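Local structure of conserved Archaeal protein (Sulfolobus acidocaldarius, 4OPC) at residues 158-163 with 176-181; 207-212 with 361-366. The protein binds FAD and reduces the double bonds of the geranylgeranyl chains of archaeal phospholipid precursors, giving the saturated phytanyl chains of the membrane lipids. All blocks are in the same frame, centred on the assembly; numbering follows the deposited sequence.

Contact 1. Residues 158-163 with 176-181. With FDA (dihydroflavine-adenine dinucleotide), chain B.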
loop_
_atom_site.group_PDB
_atom_site.type_symbol
_atom_site.label_atom_id
_atom_site.label_comp_id
_atom_site.label_asym_id
_atom_site.label_seq_id
_atom_site.Cartn_x
_atom_site.Cartn_y
_atom_site.Cartn_z
ATOM N N THR A 158 3.801 10.853 4.509
ATOM C CA THR A 158 4.264 10.510 5.856
ATOM C C THR A 158 3.968 9.069 6.275
ATOM O O THR A 158 4.191 8.686 7.428
ATOM C CB THR A 158 3.659 11.458 6.914
ATOM O OG1 THR A 158 2.233 11.293 6.926
ATOM C CG2 THR A 158 4.024 12.924 6.643
ATOM N N GLY A 159 3.493 8.254 5.341
ATOM C CA GLY A 159 3.117 6.882 5.657
ATOM C C GLY A 159 1.913 6.786 6.580
ATOM O O GLY A 159 1.112 7.718 6.670
ATOM N N TYR A 160 1.787 5.659 7.266
ATOM C CA TYR A 160 0.634 5.428 8.123
ATOM C C TYR A 160 0.506 6.498 9.218
ATOM O O TYR A 160 -0.587 6.761 9.715
ATOM C CB TYR A 160 0.700 4.029 8.740
ATOM C CG TYR A 160 -0.443 3.716 9.680
ATOM C CD1 TYR A 160 -1.639 3.184 9.214
ATOM C CD2 TYR A 160 -0.316 3.961 11.036
ATOM C CE1 TYR A 160 -2.691 2.902 10.090
ATOM C CE2 TYR A 160 -1.338 3.701 11.906
ATOM C CZ TYR A 160 -2.521 3.170 11.437
ATOM O OH TYR A 160 -3.529 2.910 12.345
ATOM N N SER A 161 1.619 7.104 9.606
ATOM C CA SER A 161 1.569 8.153 10.623
ATOM C C SER A 161 0.588 9.268 10.275
ATOM O O SER A 161 -0.048 9.820 11.172
ATOM C CB SER A 161 2.962 8.749 10.888
ATOM O OG SER A 161 3.345 9.687 9.894
ATOM N N ARG A 162 0.469 9.593 8.986
ATOM C CA ARG A 162 -0.407 10.689 8.537
ATOM C C ARG A 162 -0.177 11.921 9.393
ATOM O O ARG A 162 -1.107 12.612 9.786
ATOM C CB ARG A 162 -1.876 10.264 8.581
ATOM C CG ARG A 162 -2.156 9.112 7.652
ATOM C CD ARG A 162 -3.445 8.435 8.017
ATOM N NE ARG A 162 -3.253 7.475 9.099
ATOM C CZ ARG A 162 -4.176 7.151 9.996
ATOM N NH1 ARG A 162 -5.362 7.752 9.994
ATOM N NH2 ARG A 162 -3.896 6.240 10.911
ATOM N N SER A 163 1.091 12.192 9.680
ATOM C CA SER A 163 1.439 13.094 10.768
ATOM C C SER A 163 1.349 14.581 10.438
ATOM O O SER A 163 1.510 15.426 11.325
ATOM C CB SER A 163 2.844 12.768 11.251
ATOM O OG SER A 163 3.776 13.001 10.208
ATOM N N GLU A 176 -9.321 12.813 6.213
ATOM C CA GLU A 176 -10.052 11.546 6.395
ATOM C C GLU A 176 -9.219 10.494 7.137
ATOM O O GLU A 176 -8.052 10.263 6.806
ATOM C CB GLU A 176 -10.491 11.003 5.031
ATOM C CG GLU A 176 -11.308 9.715 5.101
ATOM C CD GLU A 176 -11.439 8.991 3.764
ATOM O OE1 GLU A 176 -11.015 9.517 2.704
ATOM O OE2 GLU A 176 -11.976 7.870 3.777
ATOM N N ASP A 177 -9.841 9.861 8.130
ATOM C CA ASP A 177 -9.198 8.834 8.951
ATOM C C ASP A 177 -9.662 7.474 8.425
ATOM O O ASP A 177 -10.437 7.392 7.471
ATOM C CB ASP A 177 -9.653 9.024 10.407
ATOM C CG ASP A 177 -8.685 8.445 11.449
ATOM O OD1 ASP A 177 -7.912 7.499 11.186
ATOM O OD2 ASP A 177 -8.724 8.947 12.591
ATOM N N LEU A 178 -9.206 6.394 9.038
ATOM C CA LEU A 178 -9.721 5.089 8.631
ATOM C C LEU A 178 -10.158 4.256 9.812
ATOM O O LEU A 178 -9.690 4.445 10.935
ATOM C CB LEU A 178 -8.728 4.299 7.775
ATOM C CG LEU A 178 -7.588 3.554 8.472
ATOM C CD1 LEU A 178 -6.810 2.774 7.441
ATOM C CD2 LEU A 178 -6.707 4.542 9.201
ATOM N N ASP A 179 -11.071 3.341 9.541
ATOM C CA ASP A 179 -11.577 2.435 10.543
ATOM C C ASP A 179 -10.460 1.476 10.948
ATOM O O ASP A 179 -9.634 1.082 10.117
ATOM C CB ASP A 179 -12.763 1.661 9.976
ATOM C CG ASP A 179 -13.510 0.889 11.036
ATOM O OD1 ASP A 179 -13.038 -0.186 11.459
ATOM O OD2 ASP A 179 -14.591 1.358 11.452
ATOM N N ASP A 180 -10.415 1.126 12.232
ATOM C CA ASP A 180 -9.395 0.200 12.724
ATOM C C ASP A 180 -9.399 -1.138 11.969
ATOM O O ASP A 180 -8.375 -1.779 11.829
ATOM C CB ASP A 180 -9.590 -0.077 14.225
ATOM C CG ASP A 180 -9.272 1.121 15.107
ATOM O OD1 ASP A 180 -8.608 2.076 14.647
ATOM O OD2 ASP A 180 -9.681 1.097 16.283
ATOM N N LYS A 181 -10.568 -1.545 11.488
ATOM C CA LYS A 181 -10.676 -2.805 10.756
ATOM C C LYS A 181 -10.227 -2.681 9.307
ATOM O O LYS A 181 -10.205 -3.689 8.586
ATOM C CB LYS A 181 -12.112 -3.326 10.801
ATOM C CG LYS A 181 -12.548 -3.805 12.190
ATOM C CD LYS A 181 -14.015 -4.232 12.233
ATOM C CE LYS A 181 -14.930 -3.024 12.115
ATOM N NZ LYS A 181 -14.558 -1.945 13.085
HETATM P PA FDA B . 6.748 4.915 4.617
HETATM O O1A FDA B . 6.174 4.657 5.955
HETATM O O2A FDA B . 7.689 3.865 4.039
HETATM O O5B FDA B . 7.533 6.290 4.649
HETATM C C5B FDA B . 7.001 7.422 5.366
HETATM C C4B FDA B . 8.160 8.320 5.708
HETATM O O4B FDA B . 7.661 9.558 6.254
HETATM C C3B FDA B . 9.139 7.750 6.740
HETATM O O3B FDA B . 10.456 7.658 6.200
HETATM C C2B FDA B . 9.004 8.703 7.943
HETATM O O2B FDA B . 10.229 8.886 8.636
HETATM C C1B FDA B . 8.543 9.988 7.271
HETATM N N9A FDA B . 7.787 10.930 8.087
HETATM C C8A FDA B . 6.598 10.700 8.735
HETATM N N7A FDA B . 6.100 11.761 9.329
HETATM C C5A FDA B . 7.021 12.758 9.041
HETATM C C6A FDA B . 7.048 14.135 9.339
HETATM N N6A FDA B . 6.066 14.777 9.974
HETATM N N1A FDA B . 8.080 14.856 8.859
HETATM C C2A FDA B . 9.048 14.226 8.185
HETATM N N3A FDA B . 9.112 12.947 7.810
HETATM C C4A FDA B . 8.045 12.269 8.250
HETATM N N1 FDA B . 4.399 -3.620 0.326
HETATM C C2 FDA B . 4.929 -4.213 -0.793
HETATM O O2 FDA B . 4.853 -3.680 -1.895
HETATM N N3 FDA B . 5.576 -5.408 -0.619
HETATM C C4 FDA B . 5.662 -6.149 0.541
HETATM O O4 FDA B . 6.390 -7.138 0.580
HETATM C C4X FDA B . 5.045 -5.525 1.648
HETATM N N5 FDA B . 5.094 -6.143 2.863
HETATM C C5X FDA B . 4.810 -5.436 4.013
HETATM C C6 FDA B . 5.120 -5.961 5.259
HETATM C C7 FDA B . 4.929 -5.235 6.424
HETATM C C7M FDA B . 5.405 -5.802 7.736
HETATM C C8 FDA B . 4.363 -3.953 6.350
HETATM C C8M FDA B . 4.208 -3.109 7.594
HETATM C C9 FDA B . 4.029 -3.426 5.100
HETATM C C9A FDA B . 4.266 -4.142 3.933
HETATM N N10 FDA B . 3.980 -3.624 2.649
HETATM C C10 FDA B . 4.478 -4.263 1.534
HETATM C "C1'" FDA B . 3.443 -2.251 2.471
HETATM C "C2'" FDA B . 4.577 -1.261 2.147
HETATM O "O2'" FDA B . 5.691 -1.468 3.020
HETATM C "C3'" FDA B . 4.091 0.181 2.313
HETATM O "O3'" FDA B . 2.844 0.308 1.644
HETATM C "C4'" FDA B . 5.015 1.256 1.726
HETATM O "O4'" FDA B . 6.370 1.065 2.132
HETATM C "C5'" FDA B . 4.551 2.644 2.104
HETATM O "O5'" FDA B . 5.494 3.625 1.629
HETATM P P FDA B . 5.322 5.150 2.047
HETATM O O1P FDA B . 6.416 5.888 1.393
HETATM O O2P FDA B . 3.897 5.634 1.820
HETATM O O3P FDA B . 5.493 5.162 3.638
HETATM O O HOH W 1 -6.338 5.681 12.592
HETATM O O HOH W 2 -6.021 10.418 9.025
#

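Contact 2. Residues 207-212 with 361-366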
loop_
_atom_site.group_PDB
_atom_site.type_symbol
_atom_site.label_atom_id
_atom_site.label_comp_id
_atom_site.label_asym_id
_atom_site.label_seq_id
_atom_site.Cartn_x
_atom_site.Cartn_y
_atom_site.Cartn_z
ATOM N N ILE A 207 -2.327 -18.838 3.756
ATOM C CA ILE A 207 -3.598 -18.384 4.281
ATOM C C ILE A 207 -3.963 -19.238 5.487
ATOM O O ILE A 207 -3.885 -20.463 5.428
ATOM C CB ILE A 207 -4.696 -18.516 3.226
ATOM C CG1 ILE A 207 -4.270 -17.803 1.948
ATOM C CG2 ILE A 207 -6.001 -17.947 3.758
ATOM C CD1 ILE A 207 -3.953 -16.334 2.146
ATOM N N ASP A 208 -4.340 -18.598 6.591
ATOM C CA ASP A 208 -4.778 -19.329 7.769
ATOM C C ASP A 208 -5.443 -18.388 8.772
ATOM O O ASP A 208 -4.782 -17.544 9.381
ATOM C CB ASP A 208 -3.604 -20.067 8.426
ATOM C CG ASP A 208 -4.058 -21.098 9.438
ATOM O OD1 ASP A 208 -4.951 -20.801 10.261
ATOM O OD2 ASP A 208 -3.532 -22.226 9.428
ATOM N N GLN A 209 -6.750 -18.544 8.953
ATOM C CA GLN A 209 -7.503 -17.654 9.825
ATOM C C GLN A 209 -7.225 -17.858 11.311
ATOM O O GLN A 209 -7.562 -16.998 12.131
ATOM C CB GLN A 209 -9.001 -17.759 9.515
ATOM C CG GLN A 209 -9.336 -17.424 8.072
ATOM C CD GLN A 209 -8.678 -16.135 7.569
ATOM O OE1 GLN A 209 -8.492 -15.169 8.316
ATOM N NE2 GLN A 209 -8.325 -16.121 6.291
ATOM N N GLU A 210 -6.611 -18.981 11.671
ATOM C CA GLU A 210 -6.255 -19.241 13.060
ATOM C C GLU A 210 -4.893 -18.656 13.424
ATOM O O GLU A 210 -4.711 -18.123 14.519
ATOM C CB GLU A 210 -6.259 -20.739 13.352
ATOM C CG GLU A 210 -7.635 -21.358 13.327
ATOM C CD GLU A 210 -7.607 -22.845 13.626
ATOM O OE1 GLU A 210 -6.512 -23.371 13.926
ATOM O OE2 GLU A 210 -8.678 -23.483 13.556
ATOM N N THR A 211 -3.928 -18.764 12.514
ATOM C CA THR A 211 -2.568 -18.326 12.816
ATOM C C THR A 211 -2.268 -16.899 12.343
ATOM O O THR A 211 -1.280 -16.306 12.768
ATOM C CB THR A 211 -1.542 -19.278 12.196
ATOM O OG1 THR A 211 -1.658 -19.202 10.775
ATOM C CG2 THR A 211 -1.796 -20.719 12.652
ATOM N N SER A 212 -3.113 -16.365 11.461
ATOM C CA SER A 212 -2.971 -14.991 10.967
ATOM C C SER A 212 -4.350 -14.436 10.614
ATOM O O SER A 212 -4.630 -14.135 9.452
ATOM C CB SER A 212 -2.046 -14.945 9.745
ATOM O OG SER A 212 -2.351 -15.977 8.813
ATOM N N ASP A 361 -12.067 -23.886 6.872
ATOM C CA ASP A 361 -12.736 -24.955 6.129
ATOM C C ASP A 361 -13.190 -24.445 4.766
ATOM O O ASP A 361 -13.082 -25.166 3.771
ATOM C CB ASP A 361 -13.936 -25.524 6.899
ATOM C CG ASP A 361 -13.523 -26.395 8.077
ATOM O OD1 ASP A 361 -12.367 -26.873 8.114
ATOM O OD2 ASP A 361 -14.371 -26.607 8.969
ATOM N N ASP A 362 -13.692 -23.213 4.724
ATOM C CA ASP A 362 -14.118 -22.600 3.457
ATOM C C ASP A 362 -12.963 -22.477 2.469
ATOM O O ASP A 362 -13.112 -22.789 1.281
ATOM C CB ASP A 362 -14.666 -21.192 3.664
ATOM C CG ASP A 362 -15.977 -21.154 4.401
ATOM O OD1 ASP A 362 -16.760 -22.120 4.320
ATOM O OD2 ASP A 362 -16.243 -20.103 5.021
ATOM N N ILE A 363 -11.828 -21.994 2.957
ATOM C CA ILE A 363 -10.671 -21.770 2.102
ATOM C C ILE A 363 -10.070 -23.098 1.637
ATOM O O ILE A 363 -9.761 -23.267 0.452
ATOM C CB ILE A 363 -9.639 -20.909 2.816
ATOM C CG1 ILE A 363 -10.297 -19.586 3.224
ATOM C CG2 ILE A 363 -8.425 -20.665 1.907
ATOM C CD1 ILE A 363 -9.555 -18.810 4.310
ATOM N N ASN A 364 -9.931 -24.054 2.554
ATOM C CA ASN A 364 -9.468 -25.385 2.176
ATOM C C ASN A 364 -10.336 -26.007 1.087
ATOM O O ASN A 364 -9.825 -26.575 0.121
ATOM C CB ASN A 364 -9.447 -26.323 3.386
ATOM C CG ASN A 364 -8.311 -26.010 4.340
ATOM O OD1 ASN A 364 -7.252 -25.529 3.926
ATOM N ND2 ASN A 364 -8.515 -26.287 5.617
ATOM N N TYR A 365 -11.651 -25.921 1.266
ATOM C CA TYR A 365 -12.593 -26.503 0.323
ATOM C C TYR A 365 -12.530 -25.805 -1.028
ATOM O O TYR A 365 -12.440 -26.464 -2.067
ATOM C CB TYR A 365 -13.999 -26.396 0.898
ATOM C CG TYR A 365 -15.059 -27.062 0.071
ATOM C CD1 TYR A 365 -15.273 -28.429 0.163
ATOM C CD2 TYR A 365 -15.860 -26.324 -0.793
ATOM C CE1 TYR A 365 -16.263 -29.052 -0.585
ATOM C CE2 TYR A 365 -16.848 -26.936 -1.544
ATOM C CZ TYR A 365 -17.038 -28.292 -1.438
ATOM O OH TYR A 365 -18.022 -28.903 -2.182
ATOM N N GLY A 366 -12.587 -24.479 -1.011
ATOM C CA GLY A 366 -12.583 -23.695 -2.232
ATOM C C GLY A 366 -11.305 -23.883 -3.030
ATOM O O GLY A 366 -11.343 -24.000 -4.252
#

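Contact 1. Residues 158-163 with 176-181
The guanidinium of Arg162 has Leu178 CD2 over one face, 3.6 Å from NH1, while the carboxylate of Asp177 and water 1 lie at its edge. On its NH2 side the guanidinium rim meets the Tyr160 ring: Arg162 NH2 stands 3.4 Å above one ring face, offset toward the rim. Leu178 CD2 reaches the same ring obliquely, 4.4 Å from Tyr160 CE1. The charged bond is a salt bridge, Arg162 NH1 to Asp177 OD1 at 2.8 Å with 148° at the hydrogen. The oxygen lies close to the guanidinium plane, yet the two planar groups stand 57° apart, so NH1 meets OD1 from above the carboxylate. Leu178 N reaches Asp177 OD1 from the opposite face, 2.7 Å away, and water 1 donates to it as well while accepting from Arg162 NH2. Water 2 joins Arg162 NH1 to Glu176 O. Both segments belong to the connection that leaves strand 153-156 of the Rossmann-type FAD-binding sheet, and the first carries cofactor contacts: Ser163 OG donates to the adenine N7A of FDA at 2.8 Å. A bend at chi3 (-83°) brings Arg162 NE back to Tyr160 O, 2.8 Å away, which, with the bonds at NH1 and NH2, restrains the rotation of the guanidinium. Were Arg162 replaced by an alanine, the Asp177 carboxylate would probably lose its positive mate and Tyr160 O this donor. Beyond the two segments, Leu178 rests on Phe292 and Pro271, and Tyr160 touches Leu269 of strand 261-271.

Contact 2. Residues 207-212 with 361-366
The loop that follows strand 202-206 meets helix 360-368 beside the lipid-binding pocket through Ile207 and Gln209, which flank Asp208, the head of an Asx turn; the touching surface is centred on Ile363. Its CD1 approaches two side chains of the loop: Ile207 CG2 at 3.7 Å and Gln209 NE2 at 3.6 Å, with both side chains running about perpendicular to that of Ile363. Ile363 CG2 lies 4.1 Å from Ile207 CG2, so two methyls of Ile363 meet Ile207 CG2. With Ile207 CG1 beside its own backbone N (chi1 -54°), CG2 is left to face the helix while the longer branch leads away from it; the residue as a whole also touches the bound lipid. Chi1 (-58°) sets Gln209 CG 4.0 Å from Ile363 CD1, and the bend at chi2 (-48°) carries the amide so that NE2 also reaches that methyl, while OE1 accepts from the backbone N of Gly214. The turn is held from within: Asp208 OD1 accepts from Glu210 N at 2.8 Å and Thr211 N at 3.2 Å. Asn360 adds a polar tie from the helix side, since its ND2 donates to Asp208 OD1 and its OD1 accepts from Gln209 N. Around this junction, Ile207 shares backbone hydrogen bonds with Tyr80 of strand 70-80 and packs on Tyr216 of strand 216-221, Ile363 also touches Pro82, and Asp208 touches Tyr253 and Thr211 touches Tyr249 of helix 242-253.

In the fold
From the N terminus, the chain first builds most of the mixed FAD-binding sheet, its strands so far parallel, and contact 1 follows its strand 153-156, closing a loop of 12 intervening residues without helix or strand. Strand 183-193 then returns to the eight-stranded sheet, already begun by strands 51-53, 70-80 and 87-97, and strand 202-206 of that sheet leads into contact 2. It closes with 148 residues between its segments, after the chain has passed through the rest of both sheets and several helices. The two are therefore in series, neither nested nor crossed. Their centres lie 28 Å apart and their nearest atoms about 12 Å: contact 1 is local to the cofactor side, whereas contact 2 joins the eight-stranded sheet to helix 360-368 at the lipid side.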